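Local coordinates for protein putative diguanylate cyclase (GGDEF) with PAS/PAC domain (Rhodopseudomonas palustris, PDB 3LIF) that is a putative membrane-bound sensor, seen here as its extracellular PDC-fold domain, whose full-length form probably makes cyclic di-GMP from GTP, at residues Gly166-Leu178 against Gln181-Asn193. Numbering follows the deposited sequence.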
loop_
_atom_site.group_PDB
_atom_site.type_symbol
_atom_site.label_atom_id
_atom_site.label_comp_id
_atom_site.label_asym_id
_atom_site.label_seq_id
_atom_site.Cartn_x
_atom_site.Cartn_y
_atom_site.Cartn_z
ATOM N N GLY A 166 -12.630 -7.912 -18.263
ATOM C CA GLY A 166 -13.228 -6.779 -17.567
ATOM C C GLY A 166 -13.030 -6.799 -16.061
ATOM O O GLY A 166 -13.338 -5.810 -15.399
ATOM N N GLY A 167 -12.530 -7.915 -15.519
ATOM C CA GLY A 167 -12.303 -8.064 -14.081
ATOM C C GLY A 167 -11.190 -7.134 -13.622
ATOM O O GLY A 167 -10.261 -6.850 -14.371
ATOM N N SER A 168 -11.292 -6.638 -12.396
ATOM C CA SER A 168 -10.453 -5.533 -11.951
ATOM C C SER A 168 -10.271 -5.478 -10.447
ATOM O O SER A 168 -11.238 -5.547 -9.695
ATOM C CB SER A 168 -11.092 -4.249 -12.343
ATOM O OG SER A 168 -10.169 -3.227 -12.085
ATOM N N ILE A 169 -9.042 -5.331 -9.982
ATOM C CA ILE A 169 -8.862 -5.120 -8.550
ATOM C C ILE A 169 -8.023 -3.915 -8.267
ATOM O O ILE A 169 -7.017 -3.707 -8.938
ATOM C CB ILE A 169 -8.210 -6.306 -7.924
ATOM C CG1 ILE A 169 -9.115 -7.505 -8.170
ATOM C CG2 ILE A 169 -8.009 -6.073 -6.464
ATOM C CD1 ILE A 169 -8.805 -8.683 -7.317
ATOM N N SER A 170 -8.400 -3.131 -7.268
ATOM C CA SER A 170 -7.569 -1.980 -6.900
ATOM C C SER A 170 -7.255 -1.929 -5.449
ATOM O O SER A 170 -8.082 -2.346 -4.587
ATOM C CB SER A 170 -8.273 -0.689 -7.214
ATOM O OG SER A 170 -8.452 -0.665 -8.588
ATOM N N LEU A 171 -6.096 -1.350 -5.159
ATOM C CA LEU A 171 -5.781 -1.036 -3.788
ATOM C C LEU A 171 -5.640 0.461 -3.729
ATOM O O LEU A 171 -4.807 1.020 -4.430
ATOM C CB LEU A 171 -4.495 -1.726 -3.378
ATOM C CG LEU A 171 -4.014 -1.352 -1.974
ATOM C CD1 LEU A 171 -4.979 -1.750 -0.945
ATOM C CD2 LEU A 171 -2.655 -1.913 -1.651
ATOM N N LEU A 172 -6.477 1.117 -2.930
ATOM C CA LEU A 172 -6.400 2.562 -2.827
ATOM C C LEU A 172 -6.207 3.088 -1.416
ATOM O O LEU A 172 -6.430 2.381 -0.418
ATOM C CB LEU A 172 -7.597 3.267 -3.471
ATOM C CG LEU A 172 -7.993 2.769 -4.861
ATOM C CD1 LEU A 172 -9.320 1.940 -4.763
ATOM C CD2 LEU A 172 -8.132 3.918 -5.823
ATOM N N HIS A 173 -5.754 4.337 -1.342
ATOM C CA HIS A 173 -5.614 4.939 -0.056
ATOM C C HIS A 173 -6.996 5.467 0.253
ATOM O O HIS A 173 -7.772 5.905 -0.648
ATOM C CB HIS A 173 -4.633 6.083 -0.098
ATOM C CG HIS A 173 -4.329 6.651 1.241
ATOM N ND1 HIS A 173 -5.184 7.531 1.885
ATOM C CD2 HIS A 173 -3.252 6.482 2.064
ATOM C CE1 HIS A 173 -4.642 7.884 3.047
ATOM N NE2 HIS A 173 -3.488 7.236 3.192
ATOM N N SER A 174 -7.326 5.420 1.530
ATOM C CA SER A 174 -8.537 6.032 1.985
ATOM C C SER A 174 -8.833 7.411 1.344
ATOM O O SER A 174 -9.972 7.773 1.181
ATOM C CB SER A 174 -8.423 6.170 3.468
ATOM O OG SER A 174 -9.483 6.944 3.887
ATOM N N ASP A 175 -7.807 8.174 0.965
ATOM C CA ASP A 175 -8.048 9.527 0.393
ATOM C C ASP A 175 -8.081 9.572 -1.115
ATOM O O ASP A 175 -8.034 10.649 -1.710
ATOM C CB ASP A 175 -7.027 10.586 0.899
ATOM C CG ASP A 175 -5.589 10.303 0.452
ATOM O OD1 ASP A 175 -5.302 9.702 -0.647
ATOM O OD2 ASP A 175 -4.719 10.684 1.257
ATOM N N GLY A 176 -8.131 8.418 -1.755
ATOM C CA GLY A 176 -8.307 8.424 -3.197
ATOM C C GLY A 176 -7.022 8.164 -3.967
ATOM O O GLY A 176 -7.040 7.998 -5.179
ATOM N N ARG A 177 -5.883 8.145 -3.297
ATOM C CA ARG A 177 -4.690 7.897 -4.041
ATOM C C ARG A 177 -4.720 6.427 -4.385
ATOM O O ARG A 177 -5.065 5.578 -3.515
ATOM C CB ARG A 177 -3.497 8.192 -3.191
ATOM C CG ARG A 177 -3.090 9.654 -3.187
ATOM C CD ARG A 177 -1.984 9.841 -2.190
ATOM N NE ARG A 177 -2.486 9.700 -0.831
ATOM C CZ ARG A 177 -1.703 9.566 0.234
ATOM N NH1 ARG A 177 -0.363 9.504 0.123
ATOM N NH2 ARG A 177 -2.266 9.508 1.425
ATOM N N LEU A 178 -4.379 6.123 -5.643
ATOM C CA LEU A 178 -4.311 4.758 -6.126
ATOM C C LEU A 178 -2.916 4.153 -5.887
ATOM O O LEU A 178 -1.940 4.666 -6.388
ATOM C CB LEU A 178 -4.673 4.728 -7.627
ATOM C CG LEU A 178 -4.373 3.379 -8.350
ATOM C CD1 LEU A 178 -5.283 2.265 -7.906
ATOM C CD2 LEU A 178 -4.429 3.486 -9.830
ATOM N N GLN A 181 -3.327 -1.033 -9.232
ATOM C CA GLN A 181 -4.507 -1.497 -9.898
ATOM C C GLN A 181 -4.223 -2.651 -10.885
ATOM O O GLN A 181 -3.256 -2.647 -11.650
ATOM C CB GLN A 181 -5.288 -0.281 -10.426
ATOM C CG GLN A 181 -5.658 -0.292 -11.882
ATOM C CD GLN A 181 -6.647 -1.368 -12.215
ATOM O OE1 GLN A 181 -7.457 -1.769 -11.389
ATOM N NE2 GLN A 181 -6.554 -1.865 -13.410
ATOM N N TRP A 182 -5.021 -3.697 -10.763
ATOM C CA TRP A 182 -4.921 -4.805 -11.677
ATOM C C TRP A 182 -6.166 -4.831 -12.628
ATOM O O TRP A 182 -7.316 -4.708 -12.162
ATOM C CB TRP A 182 -4.706 -6.115 -10.891
ATOM C CG TRP A 182 -4.824 -7.314 -11.775
ATOM C CD1 TRP A 182 -5.908 -8.156 -11.892
ATOM C CD2 TRP A 182 -3.863 -7.772 -12.727
ATOM N NE1 TRP A 182 -5.660 -9.121 -12.834
ATOM C CE2 TRP A 182 -4.415 -8.910 -13.366
ATOM C CE3 TRP A 182 -2.580 -7.343 -13.098
ATOM C CZ2 TRP A 182 -3.725 -9.625 -14.364
ATOM C CZ3 TRP A 182 -1.883 -8.058 -14.123
ATOM C CH2 TRP A 182 -2.462 -9.184 -14.729
ATOM N N PRO A 183 -5.965 -5.033 -13.954
ATOM C CA PRO A 183 -4.743 -5.362 -14.718
ATOM C C PRO A 183 -3.991 -4.153 -15.348
ATOM O O PRO A 183 -2.918 -4.327 -15.868
ATOM C CB PRO A 183 -5.310 -6.203 -15.871
ATOM C CG PRO A 183 -6.641 -5.550 -16.154
ATOM C CD PRO A 183 -7.178 -5.182 -14.799
ATOM N N SER A 184 -4.542 -2.952 -15.328
ATOM C CA SER A 184 -3.833 -1.833 -15.893
ATOM C C SER A 184 -2.415 -1.668 -15.360
ATOM O O SER A 184 -1.586 -1.243 -16.079
ATOM C CB SER A 184 -4.598 -0.511 -15.627
ATOM O OG SER A 184 -4.242 0.050 -14.360
ATOM N N LEU A 185 -2.140 -1.946 -14.093
ATOM C CA LEU A 185 -0.825 -1.620 -13.493
ATOM C C LEU A 185 -0.599 -0.111 -13.222
ATOM O O LEU A 185 0.492 0.303 -12.846
ATOM C CB LEU A 185 0.355 -2.208 -14.293
ATOM C CG LEU A 185 0.395 -3.742 -14.291
ATOM C CD1 LEU A 185 1.648 -4.328 -14.919
ATOM C CD2 LEU A 185 0.144 -4.318 -12.892
ATOM N N GLN A 186 -1.623 0.717 -13.373
ATOM C CA GLN A 186 -1.463 2.106 -12.937
ATOM C C GLN A 186 -1.214 2.278 -11.445
ATOM O O GLN A 186 -1.472 1.395 -10.613
ATOM C CB GLN A 186 -2.635 2.937 -13.391
ATOM C CG GLN A 186 -2.735 2.974 -14.871
ATOM C CD GLN A 186 -3.871 3.824 -15.375
ATOM O OE1 GLN A 186 -4.472 3.479 -16.365
ATOM N NE2 GLN A 186 -4.174 4.946 -14.701
ATOM N N THR A 187 -0.692 3.430 -11.093
ATOM C CA THR A 187 -0.299 3.650 -9.712
ATOM C C THR A 187 0.018 5.134 -9.540
ATOM O O THR A 187 0.475 5.760 -10.476
ATOM C CB THR A 187 0.936 2.784 -9.390
ATOM O OG1 THR A 187 1.280 2.956 -8.019
ATOM C CG2 THR A 187 2.125 3.152 -10.253
ATOM N N GLY A 188 -0.275 5.717 -8.383
ATOM C CA GLY A 188 0.082 7.117 -8.120
ATOM C C GLY A 188 -1.079 8.091 -8.323
ATOM O O GLY A 188 -1.254 9.073 -7.560
ATOM N N ARG A 189 -1.915 7.819 -9.323
ATOM C CA ARG A 189 -2.926 8.785 -9.669
ATOM C C ARG A 189 -3.954 9.003 -8.609
ATOM O O ARG A 189 -4.099 8.216 -7.677
ATOM C CB ARG A 189 -3.520 8.533 -11.031
ATOM C CG ARG A 189 -4.217 7.277 -11.347
ATOM C CD ARG A 189 -4.453 7.525 -12.861
ATOM N NE ARG A 189 -5.604 6.896 -13.553
ATOM C CZ ARG A 189 -6.775 7.481 -13.798
ATOM N NH1 ARG A 189 -7.060 8.694 -13.393
ATOM N NH2 ARG A 189 -7.700 6.835 -14.451
ATOM N N ASP A 190 -4.598 10.159 -8.708
ATOM C CA ASP A 190 -5.544 10.615 -7.705
ATOM C C ASP A 190 -6.959 10.298 -8.158
ATOM O O ASP A 190 -7.454 10.831 -9.129
ATOM C CB ASP A 190 -5.358 12.108 -7.497
ATOM C CG ASP A 190 -6.211 12.642 -6.363
ATOM O OD1 ASP A 190 -5.962 13.798 -5.954
ATOM O OD2 ASP A 190 -7.123 11.912 -5.882
HETATM N N MSE A 191 -7.618 9.388 -7.467
HETATM C CA MSE A 191 -8.934 8.974 -7.903
HETATM C C MSE A 191 -10.042 9.546 -7.009
HETATM O O MSE A 191 -11.171 9.049 -7.027
HETATM C CB MSE A 191 -9.007 7.485 -7.806
HETATM C CG MSE A 191 -7.773 6.784 -8.290
HETATM SE SE MSE A 191 -7.844 6.545 -10.212
HETATM C CE MSE A 191 -6.612 7.899 -10.707
ATOM N N ALA A 192 -9.762 10.557 -6.190
ATOM C CA ALA A 192 -10.838 11.059 -5.322
ATOM C C ALA A 192 -12.211 11.458 -6.022
ATOM O O ALA A 192 -13.225 11.583 -5.324
ATOM C CB ALA A 192 -10.331 12.179 -4.443
ATOM N N ASN A 193 -12.252 11.685 -7.348
ATOM C CA ASN A 193 -13.485 12.125 -7.931
ATOM C C ASN A 193 -14.391 10.929 -8.128
ATOM O O ASN A 193 -15.587 11.073 -8.316
ATOM C CB ASN A 193 -13.312 12.860 -9.266
ATOM C CG ASN A 193 -12.636 14.198 -9.107
ATOM O OD1 ASN A 193 -12.385 14.636 -8.006
ATOM N ND2 ASN A 193 -12.345 14.845 -10.206
#
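Ile169 and Trp182 form an antiparallel hydrogen-bonded pair, in which Trp182 N bonds Ile169 O (2.7 Å) and Ile169 N reaches back to Trp182 O. They join strands 168-173 and 178-182 as the first beta hairpin of a five-stranded antiparallel sheet of order 2-1-5-4-3, one of two such sheets in this PDC-fold sensor domain. A type I turn from His173 to Gly176 reverses the chain. Beyond the hairpin, loop 183-193 folds back past a cis peptide before Pro183 and runs beside the returning backbone: Leu178 N bonds Arg189 O (2.9 Å), Gly188 N bonds Leu178 O, and Met191 N bonds Gly176 O. Leu178, held by both backbone bonds, packs between the strand and the loop. With CG anti to the backbone N (chi1 169°), its branched end lies among Gln181 and Gln186: CD1 meets Gln181 CB (3.6 Å), and CD2 lies beside Gln186 O. At the base of the side chain, Leu178 CB rests on the CG methylene of selenomethionine Met191 (3.8 Å), which Leu172 CD2 also touches, the Leu172 and Met191 side chains crossing at about a right angle. An alanine at Leu178 would keep the backbone bonds but would probably open a gap between Gln181 and Gln186, letting the loop shift against the hairpin. On its other edge, strand 168-173 pairs with strand 232-239 of the same sheet; Tyr158 of helix 151-158 touches both Ile169 and Trp182. At the turn Arg177 grips Asp175 side-on, its NH1 also bonding Gly116 O. Asp190 closes an Asx turn nearby, OD2 accepting from Ala192 N at 3.0 Å on the anti side of its carboxylate, the donor tilted 28° out of its plane.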